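Local coordinates for putative protease (PDB 3KD4), which is of unknown function but is probably an exported hydrolase, possibly a protease, at residues 233-238 with 298-303; 272-277 with 287-292; 304-309 with 357-362; 242-247 with 333-338. One frame throughout, in Å; residues are numbered along the deposited sequence. Where two conformers were deposited one is given.

Contact 1: residues 233-238 with 298-303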
loop_
_atom_site.group_PDB
_atom_site.type_symbol
_atom_site.label_atom_id
_atom_site.label_comp_id
_atom_site.label_asym_id
_atom_site.label_seq_id
_atom_site.Cartn_x
_atom_site.Cartn_y
_atom_site.Cartn_z
ATOM N N PHE A 233 -1.070 -13.227 -29.936
ATOM C CA PHE A 233 0.345 -12.998 -29.567
ATOM C C PHE A 233 0.825 -13.958 -28.479
ATOM O O PHE A 233 1.952 -14.467 -28.553
ATOM C CB PHE A 233 0.522 -11.555 -29.118
ATOM C CG PHE A 233 1.950 -11.073 -28.999
ATOM C CD1 PHE A 233 3.012 -11.647 -29.702
ATOM C CD2 PHE A 233 2.216 -9.977 -28.210
ATOM C CE1 PHE A 233 4.299 -11.132 -29.573
ATOM C CE2 PHE A 233 3.507 -9.465 -28.081
ATOM C CZ PHE A 233 4.550 -10.040 -28.781
ATOM N N ALA A 234 -0.022 -14.194 -27.476
ATOM C CA ALA A 234 0.294 -15.106 -26.359
ATOM C C ALA A 234 0.571 -16.506 -26.893
ATOM O O ALA A 234 1.543 -17.150 -26.497
ATOM C CB ALA A 234 -0.882 -15.138 -25.320
ATOM N N GLN A 235 -0.275 -16.941 -27.820
ATOM C CA GLN A 235 -0.105 -18.238 -28.462
ATOM C C GLN A 235 1.168 -18.318 -29.316
ATOM O O GLN A 235 1.949 -19.248 -29.161
ATOM C CB GLN A 235 -1.338 -18.585 -29.299
ATOM C CG GLN A 235 -2.583 -18.707 -28.427
ATOM C CD GLN A 235 -3.844 -18.852 -29.235
ATOM O OE1 GLN A 235 -3.874 -18.571 -30.442
ATOM N NE2 GLN A 235 -4.905 -19.292 -28.577
ATOM N N PHE A 236 1.403 -17.323 -30.159
ATOM C CA PHE A 236 2.646 -17.273 -30.916
ATOM C C PHE A 236 3.862 -17.308 -30.009
ATOM O O PHE A 236 4.836 -17.980 -30.313
ATOM C CB PHE A 236 2.727 -16.019 -31.797
ATOM C CG PHE A 236 1.735 -15.985 -32.919
ATOM C CD1 PHE A 236 1.091 -17.124 -33.356
ATOM C CD2 PHE A 236 1.479 -14.798 -33.573
ATOM C CE1 PHE A 236 0.184 -17.061 -34.427
ATOM C CE2 PHE A 236 0.595 -14.738 -34.640
ATOM C CZ PHE A 236 -0.045 -15.858 -35.064
ATOM N N LEU A 237 3.808 -16.580 -28.897
ATOM C CA LEU A 237 4.951 -16.462 -28.005
ATOM C C LEU A 237 5.283 -17.766 -27.306
ATOM O O LEU A 237 6.423 -17.965 -26.910
ATOM C CB LEU A 237 4.706 -15.408 -26.917
ATOM C CG LEU A 237 4.949 -13.973 -27.318
ATOM C CD1 LEU A 237 4.280 -13.028 -26.311
ATOM C CD2 LEU A 237 6.455 -13.695 -27.501
ATOM N N THR A 238 4.291 -18.630 -27.126
ATOM C CA THR A 238 4.464 -19.811 -26.300
ATOM C C THR A 238 4.289 -21.112 -27.091
ATOM O O THR A 238 4.267 -22.179 -26.499
ATOM C CB THR A 238 3.466 -19.804 -25.117
ATOM O OG1 THR A 238 2.132 -19.761 -25.616
ATOM C CG2 THR A 238 3.688 -18.610 -24.222
ATOM N N LEU A 298 -2.167 -15.370 -20.482
ATOM C CA LEU A 298 -1.992 -16.699 -19.855
ATOM C C LEU A 298 -3.074 -17.687 -20.289
ATOM O O LEU A 298 -2.765 -18.790 -20.741
ATOM C CB LEU A 298 -1.955 -16.614 -18.336
ATOM C CG LEU A 298 -0.744 -15.880 -17.758
ATOM C CD1 LEU A 298 -0.967 -15.618 -16.253
ATOM C CD2 LEU A 298 0.538 -16.666 -18.008
ATOM N N ASN A 299 -4.342 -17.288 -20.188
ATOM C CA ASN A 299 -5.428 -18.171 -20.625
ATOM C C ASN A 299 -5.318 -18.554 -22.092
ATOM O O ASN A 299 -5.542 -19.715 -22.437
ATOM C CB ASN A 299 -6.787 -17.574 -20.327
ATOM C CG ASN A 299 -7.174 -17.746 -18.865
ATOM O OD1 ASN A 299 -7.391 -18.856 -18.412
ATOM N ND2 ASN A 299 -7.230 -16.647 -18.125
ATOM N N ALA A 300 -4.953 -17.597 -22.942
ATOM C CA ALA A 300 -4.857 -17.869 -24.374
ATOM C C ALA A 300 -3.746 -18.867 -24.624
ATOM O O ALA A 300 -3.815 -19.635 -25.582
ATOM C CB ALA A 300 -4.642 -16.565 -25.174
ATOM N N ALA A 301 -2.731 -18.859 -23.757
ATOM C CA ALA A 301 -1.605 -19.768 -23.839
ATOM C C ALA A 301 -1.831 -21.149 -23.223
ATOM O O ALA A 301 -0.908 -21.955 -23.217
ATOM C CB ALA A 301 -0.365 -19.125 -23.215
ATOM N N GLY A 302 -3.035 -21.439 -22.729
ATOM C CA GLY A 302 -3.335 -22.739 -22.146
ATOM C C GLY A 302 -3.051 -22.826 -20.655
ATOM O O GLY A 302 -2.947 -23.926 -20.126
ATOM N N ILE A 303 -2.905 -21.681 -19.968
ATOM C CA ILE A 303 -2.662 -21.676 -18.505
ATOM C C ILE A 303 -3.911 -21.107 -17.838
ATOM O O ILE A 303 -4.201 -19.896 -17.940
ATOM C CB ILE A 303 -1.414 -20.862 -18.112
ATOM C CG1 ILE A 303 -0.192 -21.322 -18.915
ATOM C CG2 ILE A 303 -1.129 -20.946 -16.595
ATOM C CD1 ILE A 303 0.289 -22.724 -18.601
#
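Ala-234 and Ala-300 meet where the last turns of helix 228-238 lie against the C-terminal end of helix 287-300, with Gln-235 CA and Ala-301 CA 5.1 Å apart. Small side chains allow this approach. CB of Ala-234 meets CB of Ala-300 at 4.0 Å, methyl to methyl. Gln-235 reaches across beside them. Its chain is extended beyond CG (chi2 172°), and NE2 donates to Ala-300 O at 3.2 Å, with an N-H...O angle of 156°. Ala-300 O lies in the plane of the Gln-235 amide, while NE2 is tilted from the plane of the carbonyl. CG of Gln-235 also rests 3.2 Å from Ala-300 O, so both the aliphatic part and the tip of this side chain cover the carbonyl. The receiving helix finishes in a Schellman motif. Gly-302 takes a positive phi, its N bonds to Asn-299 O, and Ile-303 N bonds back to Leu-298 O. The chain then turns into strand 305-312. Thr-238 closes the other side of the contact. Its OG1 sits between the backbone N and the carbonyl carbon (chi1 59°) and donates to Ala-234 O at 2.8 Å, one turn back in its own helix. OG1 of Thr-238 also lies 3.5 Å from CB of Ala-301. An alanine in place of Thr-238 would probably leave Ala-234 O without its hydroxyl donor and open a gap beside the Ala-301 methyl. Lys-247 and Ile-251 of helix 244-258 also pack on Thr-238, and Lys-247 NZ bonds to Ala-301 O.

Contact 2: residues 272-277 with 287-292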
loop_
_atom_site.group_PDB
_atom_site.type_symbol
_atom_site.label_atom_id
_atom_site.label_comp_id
_atom_site.label_asym_id
_atom_site.label_seq_id
_atom_site.Cartn_x
_atom_site.Cartn_y
_atom_site.Cartn_z
ATOM N N THR A 272 -12.703 0.847 -14.960
ATOM C CA THR A 272 -12.519 -0.056 -16.105
ATOM C C THR A 272 -11.155 0.163 -16.730
ATOM O O THR A 272 -10.230 0.696 -16.063
ATOM C CB THR A 272 -13.721 -0.030 -17.125
ATOM O OG1 THR A 272 -13.578 -1.086 -18.131
ATOM C CG2 THR A 272 -13.834 1.338 -17.765
ATOM N N VAL A 273 -10.993 -0.415 -17.909
ATOM C CA VAL A 273 -9.711 -0.579 -18.560
ATOM C C VAL A 273 -9.844 -0.073 -19.957
ATOM O O VAL A 273 -10.952 -0.024 -20.483
ATOM C CB VAL A 273 -9.301 -2.070 -18.595
ATOM C CG1 VAL A 273 -8.870 -2.534 -17.183
ATOM C CG2 VAL A 273 -10.406 -3.001 -19.220
ATOM N N ARG A 274 -8.728 0.337 -20.561
ATOM C CA ARG A 274 -8.722 0.540 -21.991
ATOM C C ARG A 274 -8.896 -0.810 -22.646
ATOM O O ARG A 274 -8.696 -1.866 -22.042
ATOM C CB ARG A 274 -7.432 1.170 -22.489
ATOM C CG ARG A 274 -7.286 2.629 -22.081
ATOM C CD ARG A 274 -5.891 3.117 -22.429
ATOM N NE ARG A 274 -4.903 2.532 -21.533
ATOM C CZ ARG A 274 -3.622 2.346 -21.815
ATOM N NH1 ARG A 274 -3.084 2.732 -22.971
ATOM N NH2 ARG A 274 -2.855 1.772 -20.908
ATOM N N ASP A 275 -9.276 -0.768 -23.907
ATOM C CA ASP A 275 -9.288 -1.949 -24.707
ATOM C C ASP A 275 -7.954 -2.695 -24.552
ATOM O O ASP A 275 -6.902 -2.094 -24.701
ATOM C CB ASP A 275 -9.478 -1.509 -26.138
ATOM C CG ASP A 275 -9.388 -2.625 -27.068
ATOM O OD1 ASP A 275 -10.417 -3.297 -27.212
ATOM O OD2 ASP A 275 -8.294 -2.834 -27.622
ATOM N N ILE A 276 -7.994 -3.998 -24.265
ATOM C CA ILE A 276 -6.787 -4.695 -23.832
ATOM C C ILE A 276 -5.670 -4.751 -24.910
ATOM O O ILE A 276 -4.485 -4.674 -24.579
ATOM C CB ILE A 276 -7.131 -6.069 -23.255
ATOM C CG1 ILE A 276 -7.763 -5.880 -21.887
ATOM C CG2 ILE A 276 -5.896 -6.880 -22.918
ATOM C CD1 ILE A 276 -6.744 -5.416 -20.807
ATOM N N ASP A 277 -6.054 -4.869 -26.181
ATOM C CA ASP A 277 -5.073 -4.783 -27.279
ATOM C C ASP A 277 -4.400 -3.403 -27.352
ATOM O O ASP A 277 -3.257 -3.292 -27.738
ATOM C CB ASP A 277 -5.714 -5.130 -28.628
ATOM C CG ASP A 277 -5.995 -6.614 -28.784
ATOM O OD1 ASP A 277 -5.623 -7.451 -27.910
ATOM O OD2 ASP A 277 -6.630 -6.952 -29.810
ATOM N N PRO A 287 -2.516 -0.873 -12.944
ATOM C CA PRO A 287 -2.468 -2.212 -12.367
ATOM C C PRO A 287 -3.593 -3.120 -12.857
ATOM O O PRO A 287 -3.361 -4.287 -13.143
ATOM C CB PRO A 287 -2.590 -1.953 -10.862
ATOM C CG PRO A 287 -1.914 -0.588 -10.698
ATOM C CD PRO A 287 -2.381 0.180 -11.920
ATOM N N LEU A 288 -4.791 -2.555 -12.990
ATOM C CA LEU A 288 -5.958 -3.296 -13.410
ATOM C C LEU A 288 -5.797 -3.758 -14.869
ATOM O O LEU A 288 -6.100 -4.896 -15.200
ATOM C CB LEU A 288 -7.211 -2.445 -13.247
ATOM C CG LEU A 288 -8.550 -3.076 -13.632
ATOM C CD1 LEU A 288 -8.846 -4.297 -12.749
ATOM C CD2 LEU A 288 -9.706 -2.014 -13.545
ATOM N N GLU A 289 -5.338 -2.858 -15.723
ATOM C CA GLU A 289 -5.067 -3.184 -17.131
ATOM C C GLU A 289 -4.003 -4.265 -17.265
ATOM O O GLU A 289 -4.143 -5.192 -18.060
ATOM C CB GLU A 289 -4.636 -1.931 -17.894
ATOM C CG GLU A 289 -5.797 -1.020 -18.257
ATOM C CD GLU A 289 -5.369 0.343 -18.827
ATOM O OE1 GLU A 289 -4.184 0.720 -18.658
ATOM O OE2 GLU A 289 -6.209 1.027 -19.469
ATOM N N ILE A 290 -2.925 -4.140 -16.501
ATOM C CA ILE A 290 -1.850 -5.118 -16.569
ATOM C C ILE A 290 -2.301 -6.489 -16.070
ATOM O O ILE A 290 -2.031 -7.524 -16.704
ATOM C CB ILE A 290 -0.571 -4.597 -15.831
ATOM C CG1 ILE A 290 -0.000 -3.380 -16.579
ATOM C CG2 ILE A 290 0.506 -5.702 -15.712
ATOM C CD1 ILE A 290 1.074 -2.581 -15.771
ATOM N N ALA A 291 -3.038 -6.499 -14.975
ATOM C CA ALA A 291 -3.580 -7.741 -14.455
ATOM C C ALA A 291 -4.446 -8.456 -15.498
ATOM O O ALA A 291 -4.349 -9.662 -15.643
ATOM C CB ALA A 291 -4.404 -7.470 -13.191
ATOM N N GLN A 292 -5.299 -7.720 -16.202
ATOM C CA GLN A 292 -6.205 -8.332 -17.195
ATOM C C GLN A 292 -5.457 -8.761 -18.428
ATOM O O GLN A 292 -5.752 -9.810 -18.986
ATOM C CB GLN A 292 -7.362 -7.399 -17.576
ATOM C CG GLN A 292 -8.365 -7.990 -18.577
ATOM C CD GLN A 292 -9.085 -9.242 -18.106
ATOM O OE1 GLN A 292 -8.924 -9.677 -16.974
ATOM N NE2 GLN A 292 -9.912 -9.815 -18.987
#
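Arg-274 and Glu-289 form a two-pronged salt bridge between the segment leading into helix 276-282 and the first turns of helix 287-300. Helix 287-300, followed by the antiparallel sheet that begins with strand 305-312, is consistent with a transglutaminase-like core. The polar interactions centre on the Glu-289 carboxylate. Arg-274 grips it side-on. NH2 donates to OE1 of Glu-289 at 2.8 Å, and NE donates to OE2 of Glu-289 at 2.9 Å. OE1 lies in the guanidinium plane but is met from above the carboxylate plane, and the two planes are 47° apart. OE2 has a second donor, the backbone N of Arg-274, at 2.8 Å. That N-H uses the anti lone pair, while NE comes on the syn side, tilted out of the carboxylate plane. A bend at chi3 (-72°) turns NE of Arg-274 back to this oxygen. One residue thus holds Glu-289 by both its backbone and its side chain. Thr-286 N also donates to OE1. Ser-282 OG and Tyr-284 O bond to NH1 and NH2 of Arg-274. Next in the chain, Asp-275 is the N-cap of helix 276-282.

The apolar interactions lie beside the salt bridge. CG1 of Val-273 touches CG of Leu-288 and CG of Glu-289, each at 3.6 Å. The Val-273 and Leu-288 side chains cross at about a right angle, and Leu-222 of helix 211-222 packs on both. Ile-276 crosses Gln-292 in the same manner, with CD1 of Ile-276 3.8 Å from CG of Gln-292. The same CD1 methyl also lies 3.8 Å from the backbone O of Glu-289.

Contact 3: residues 304-309 with 357-362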
loop_
_atom_site.group_PDB
_atom_site.type_symbol
_atom_site.label_atom_id
_atom_site.label_comp_id
_atom_site.label_asym_id
_atom_site.label_seq_id
_atom_site.Cartn_x
_atom_site.Cartn_y
_atom_site.Cartn_z
ATOM N N PRO A 304 -4.688 -21.976 -17.178
ATOM C CA PRO A 304 -5.905 -21.445 -16.602
ATOM C C PRO A 304 -5.559 -20.399 -15.547
ATOM O O PRO A 304 -4.768 -20.684 -14.636
ATOM C CB PRO A 304 -6.573 -22.686 -16.006
ATOM C CG PRO A 304 -6.014 -23.802 -16.806
ATOM C CD PRO A 304 -4.609 -23.442 -17.023
ATOM N N SER A 305 -6.127 -19.205 -15.706
ATOM C CA SER A 305 -5.768 -18.046 -14.907
ATOM C C SER A 305 -6.979 -17.176 -14.582
ATOM O O SER A 305 -7.993 -17.149 -15.306
ATOM C CB SER A 305 -4.704 -17.184 -15.633
ATOM O OG SER A 305 -3.521 -17.961 -15.897
ATOM N N GLU A 306 -6.861 -16.444 -13.490
ATOM C CA GLU A 306 -7.908 -15.515 -13.055
ATOM C C GLU A 306 -7.313 -14.309 -12.329
ATOM O O GLU A 306 -6.312 -14.442 -11.617
ATOM C CB GLU A 306 -8.812 -16.231 -12.058
ATOM C CG GLU A 306 -10.135 -16.683 -12.565
ATOM C CD GLU A 306 -11.061 -17.124 -11.408
ATOM O OE1 GLU A 306 -10.746 -18.142 -10.782
ATOM O OE2 GLU A 306 -12.060 -16.417 -11.135
ATOM N N VAL A 307 -7.974 -13.163 -12.438
ATOM C CA VAL A 307 -7.607 -11.974 -11.676
ATOM C C VAL A 307 -8.110 -12.146 -10.236
ATOM O O VAL A 307 -9.183 -12.725 -9.988
ATOM C CB VAL A 307 -8.151 -10.683 -12.350
ATOM C CG1 VAL A 307 -7.842 -9.447 -11.511
ATOM C CG2 VAL A 307 -7.569 -10.540 -13.781
ATOM N N LEU A 308 -7.307 -11.670 -9.289
ATOM C CA LEU A 308 -7.645 -11.691 -7.873
ATOM C C LEU A 308 -7.638 -10.279 -7.331
ATOM O O LEU A 308 -6.783 -9.466 -7.687
ATOM C CB LEU A 308 -6.602 -12.504 -7.087
ATOM C CG LEU A 308 -6.224 -13.895 -7.607
ATOM C CD1 LEU A 308 -5.195 -14.552 -6.650
ATOM C CD2 LEU A 308 -7.486 -14.776 -7.756
ATOM N N ALA A 309 -8.575 -10.016 -6.448
ATOM C CA ALA A 309 -8.634 -8.788 -5.686
ATOM C C ALA A 309 -8.154 -9.065 -4.254
ATOM O O ALA A 309 -8.514 -10.085 -3.658
ATOM C CB ALA A 309 -10.062 -8.226 -5.684
ATOM N N SER A 357 -11.002 -14.175 -5.873
ATOM C CA SER A 357 -11.013 -14.144 -7.331
ATOM C C SER A 357 -12.212 -13.300 -7.853
ATOM O O SER A 357 -13.194 -13.115 -7.145
ATOM C CB SER A 357 -11.120 -15.560 -7.886
ATOM O OG SER A 357 -12.419 -16.073 -7.694
ATOM N N LEU A 358 -12.121 -12.785 -9.069
ATOM C CA LEU A 358 -13.239 -12.034 -9.683
ATOM C C LEU A 358 -14.503 -12.858 -9.932
ATOM O O LEU A 358 -15.601 -12.299 -10.038
ATOM C CB LEU A 358 -12.817 -11.340 -10.983
ATOM C CG LEU A 358 -11.716 -10.265 -10.903
ATOM C CD1 LEU A 358 -11.753 -9.294 -12.095
ATOM C CD2 LEU A 358 -11.704 -9.494 -9.608
ATOM N N SER A 359 -14.362 -14.174 -9.953
ATOM C CA SER A 359 -15.506 -15.064 -9.983
ATOM C C SER A 359 -16.019 -15.300 -8.566
ATOM O O SER A 359 -16.952 -16.033 -8.405
ATOM C CB SER A 359 -15.155 -16.394 -10.658
ATOM O OG SER A 359 -14.110 -17.053 -9.970
ATOM N N GLY A 360 -15.412 -14.699 -7.539
ATOM C CA GLY A 360 -15.996 -14.693 -6.192
ATOM C C GLY A 360 -15.558 -15.685 -5.135
ATOM O O GLY A 360 -16.182 -15.774 -4.069
ATOM N N THR A 361 -14.496 -16.433 -5.395
ATOM C CA THR A 361 -13.989 -17.436 -4.470
ATOM C C THR A 361 -12.884 -16.850 -3.596
ATOM O O THR A 361 -11.898 -16.307 -4.096
ATOM C CB THR A 361 -13.400 -18.627 -5.266
ATOM O OG1 THR A 361 -14.419 -19.153 -6.103
ATOM C CG2 THR A 361 -12.805 -19.772 -4.356
ATOM N N SER A 362 -13.077 -16.947 -2.282
ATOM C CA SER A 362 -12.054 -16.584 -1.323
ATOM C C SER A 362 -10.904 -17.606 -1.404
ATOM O O SER A 362 -11.120 -18.790 -1.641
ATOM C CB SER A 362 -12.621 -16.588 0.093
ATOM O OG SER A 362 -13.751 -15.725 0.159
HETATM O O HOH W 1 -11.847 -18.686 -8.517
#
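Glu-306 reaches from strand 305-312 to the serines of the turn at 357-360. From CB the chain runs out extended (chi2 -168°), which carries CD to 3.9 Å from CB of Ser-357. At the tip the two oxygens part. OE2 accepts from Ser-359 OG, but the modelled 2.4 Å is very short and doubtful. Ser-359 N adds a weak bond to OE2 of Glu-306. OE1 of Glu-306 accepts a hydrogen bond from a water at 2.6 Å, and that water also bonds to Ser-357 OG. Lys-331 is a long, weak ion partner of OE1. An alanine at Glu-306 would probably leave the Ser-359 hydroxyl and the bridging water without their carboxylate mate.

The backbone joins the two segments in an antiparallel sheet. Leu-308 and Ser-357 are a non-hydrogen-bonded pair, and Leu-358 N donates to Val-307 O at 3.1 Å. Strand 353-357 ends here in a type I turn from Ser-357 to Gly-360. CD1 of Leu-358 packs on CB of Val-307 at 3.9 Å; Leu-358 also touches helix 211-222, and Val-307 touches helix 287-300. The chemistry is split: Leu-358 and Val-307 make an apolar side that faces the helices, while a carboxylate, serines and water hold the polar side of the turn.

Contact 4: residues 242-247 with 333-338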
loop_
_atom_site.group_PDB
_atom_site.type_symbol
_atom_site.label_atom_id
_atom_site.label_comp_id
_atom_site.label_asym_id
_atom_site.label_seq_id
_atom_site.Cartn_x
_atom_site.Cartn_y
_atom_site.Cartn_z
ATOM N N GLY A 242 8.156 -26.214 -24.160
ATOM C CA GLY A 242 7.864 -27.499 -23.586
ATOM C C GLY A 242 6.830 -27.261 -22.506
ATOM O O GLY A 242 5.621 -27.277 -22.768
ATOM N N ASN A 243 7.293 -26.950 -21.304
ATOM C CA ASN A 243 6.417 -27.069 -20.157
ATOM C C ASN A 243 5.577 -25.816 -19.859
ATOM O O ASN A 243 5.848 -24.702 -20.345
ATOM C CB ASN A 243 7.230 -27.523 -18.939
ATOM C CG ASN A 243 8.316 -26.559 -18.569
ATOM O OD1 ASN A 243 8.085 -25.365 -18.421
ATOM N ND2 ASN A 243 9.518 -27.079 -18.386
ATOM N N GLU A 244 4.557 -26.024 -19.049
ATOM C CA GLU A 244 3.650 -24.943 -18.689
ATOM C C GLU A 244 4.341 -23.805 -17.955
ATOM O O GLU A 244 3.987 -22.651 -18.144
ATOM C CB GLU A 244 2.513 -25.497 -17.870
ATOM C CG GLU A 244 1.576 -26.296 -18.711
ATOM C CD GLU A 244 0.348 -26.747 -17.949
ATOM O OE1 GLU A 244 0.131 -26.280 -16.801
ATOM O OE2 GLU A 244 -0.404 -27.574 -18.517
ATOM N N GLN A 245 5.349 -24.124 -17.143
ATOM C CA GLN A 245 6.025 -23.094 -16.403
ATOM C C GLN A 245 6.745 -22.127 -17.356
ATOM O O GLN A 245 6.791 -20.910 -17.119
ATOM C CB GLN A 245 6.992 -23.686 -15.389
ATOM C CG GLN A 245 7.671 -22.627 -14.501
ATOM C CD GLN A 245 6.668 -21.882 -13.630
ATOM O OE1 GLN A 245 5.970 -22.494 -12.854
ATOM N NE2 GLN A 245 6.588 -20.562 -13.777
ATOM N N GLU A 246 7.314 -22.678 -18.426
ATOM C CA GLU A 246 8.061 -21.873 -19.376
ATOM C C GLU A 246 7.083 -20.882 -20.012
ATOM O O GLU A 246 7.408 -19.736 -20.206
ATOM C CB GLU A 246 8.721 -22.764 -20.452
ATOM C CG GLU A 246 9.493 -21.953 -21.475
ATOM C CD GLU A 246 10.168 -22.791 -22.553
ATOM O OE1 GLU A 246 10.419 -23.999 -22.324
ATOM O OE2 GLU A 246 10.434 -22.226 -23.641
ATOM N N LYS A 247 5.879 -21.349 -20.319
ATOM C CA LYS A 247 4.872 -20.488 -20.913
ATOM C C LYS A 247 4.509 -19.318 -20.011
ATOM O O LYS A 247 4.399 -18.177 -20.483
ATOM C CB LYS A 247 3.623 -21.274 -21.246
ATOM C CG LYS A 247 3.798 -22.342 -22.285
ATOM C CD LYS A 247 2.452 -22.956 -22.522
ATOM C CE LYS A 247 2.436 -23.963 -23.636
ATOM N NZ LYS A 247 1.007 -24.386 -23.808
ATOM N N THR A 333 -2.677 -21.512 -12.928
ATOM C CA THR A 333 -2.604 -22.931 -12.564
ATOM C C THR A 333 -1.627 -23.626 -13.504
ATOM O O THR A 333 -1.885 -23.701 -14.698
ATOM C CB THR A 333 -3.958 -23.589 -12.668
ATOM O OG1 THR A 333 -4.874 -22.829 -11.883
ATOM C CG2 THR A 333 -3.912 -25.050 -12.156
ATOM N N VAL A 334 -0.503 -24.080 -12.958
ATOM C CA VAL A 334 0.595 -24.645 -13.731
ATOM C C VAL A 334 0.749 -26.114 -13.312
ATOM O O VAL A 334 1.104 -26.396 -12.156
ATOM C CB VAL A 334 1.884 -23.851 -13.462
ATOM C CG1 VAL A 334 3.114 -24.532 -14.082
ATOM C CG2 VAL A 334 1.717 -22.363 -13.935
ATOM N N ASP A 335 0.437 -27.044 -14.217
ATOM C CA ASP A 335 0.467 -28.485 -13.872
ATOM C C ASP A 335 -0.320 -28.758 -12.568
ATOM O O ASP A 335 0.172 -29.397 -11.641
ATOM C CB ASP A 335 1.910 -28.987 -13.728
ATOM C CG ASP A 335 2.775 -28.626 -14.903
ATOM O OD1 ASP A 335 2.296 -28.713 -16.068
ATOM O OD2 ASP A 335 3.957 -28.270 -14.669
ATOM N N GLY A 336 -1.527 -28.222 -12.477
ATOM C CA GLY A 336 -2.398 -28.545 -11.343
ATOM C C GLY A 336 -2.079 -27.821 -10.036
ATOM O O GLY A 336 -2.716 -28.105 -9.008
ATOM N N LYS A 337 -1.105 -26.907 -10.065
ATOM C CA LYS A 337 -0.689 -26.150 -8.865
ATOM C C LYS A 337 -0.696 -24.645 -9.146
ATOM O O LYS A 337 -0.052 -24.172 -10.103
ATOM C CB LYS A 337 0.718 -26.532 -8.417
ATOM C CG LYS A 337 0.958 -28.067 -8.295
ATOM C CD LYS A 337 2.323 -28.375 -7.662
ATOM C CE LYS A 337 2.779 -29.804 -7.941
ATOM N NZ LYS A 337 4.011 -30.165 -7.113
ATOM N N ASP A 338 -1.364 -23.903 -8.278
ATOM C CA ASP A 338 -1.491 -22.487 -8.461
ATOM C C ASP A 338 -0.251 -21.713 -8.062
ATOM O O ASP A 338 0.388 -22.026 -7.090
ATOM C CB ASP A 338 -2.681 -21.972 -7.675
ATOM C CG ASP A 338 -3.984 -22.339 -8.293
ATOM O OD1 ASP A 338 -4.014 -22.804 -9.466
ATOM O OD2 ASP A 338 -5.003 -22.131 -7.588
HETATM O O HOH W 2 4.184 -28.786 -18.150
HETATM O O HOH W 3 5.708 -26.921 -16.026
#
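Glu-244 and Asp-335 make the tight, direct link between the first turn of helix 244-258 and a beta hairpin. The backbone N of Asp-335 donates to OE1 of Glu-244 at 2.7 Å, nearly straight at 166°. The N-H meets this oxygen from above the carboxylate plane. Close packing continues at Val-334, which is buried. Its CG1 is anti to the backbone N (chi1 171°) and lies 4.0 Å from CB of Glu-244 and 3.7 Å from OE1 of Gln-245. That amide oxygen is bonded to Gln-339 NE2, farther along the hairpin. Ile-303 packs on both Glu-244 and Val-334. The hairpin joins strands 327-334 and 337-341 through a type I' turn, with Asp-335 and Gly-336 at its corner. Asn-243 is the N-cap of the helix, its OD1 accepting from Glu-246 N.

The other side is looser and is bridged by two waters. One water bridges Glu-244 N to OD1 of Asp-335, donating to OD1 at 2.8 Å. A second joins Gln-245 N to OD2 of Asp-335 in the same way, at 2.6 Å from OD2. The Asp-335 carboxylate thus faces the helix start through water. OD1 of Asp-335 is also 3.3 Å from OE1 of Glu-244, two acceptors without a bond. Their repulsion may be eased by the Asp-335 N-H, the waters and the positive end of the helix dipole.

How the contacts relate
Contacts 1 and 3 are mostly buried, contact 2 partly so, and contact 4 lies at the surface. Contacts 1 and 2 sit on opposite ends of helix 287-300, their centres about 17 Å apart. Small methyls and an amide serve at its C-terminal end, and a salt bridge at its start. Contact 3 uses the strand that follows this helix, and Gln-292 of contact 2 packs on its Val-307. Contacts 3 and 4 reach neighbouring strands of one sheet, joined by Thr-333 N to Pro-304 O. Lys-247 ties contact 4 to Ala-301 O of contact 1. Bridging waters appear in contacts 3 and 4, each time beside a carboxylate.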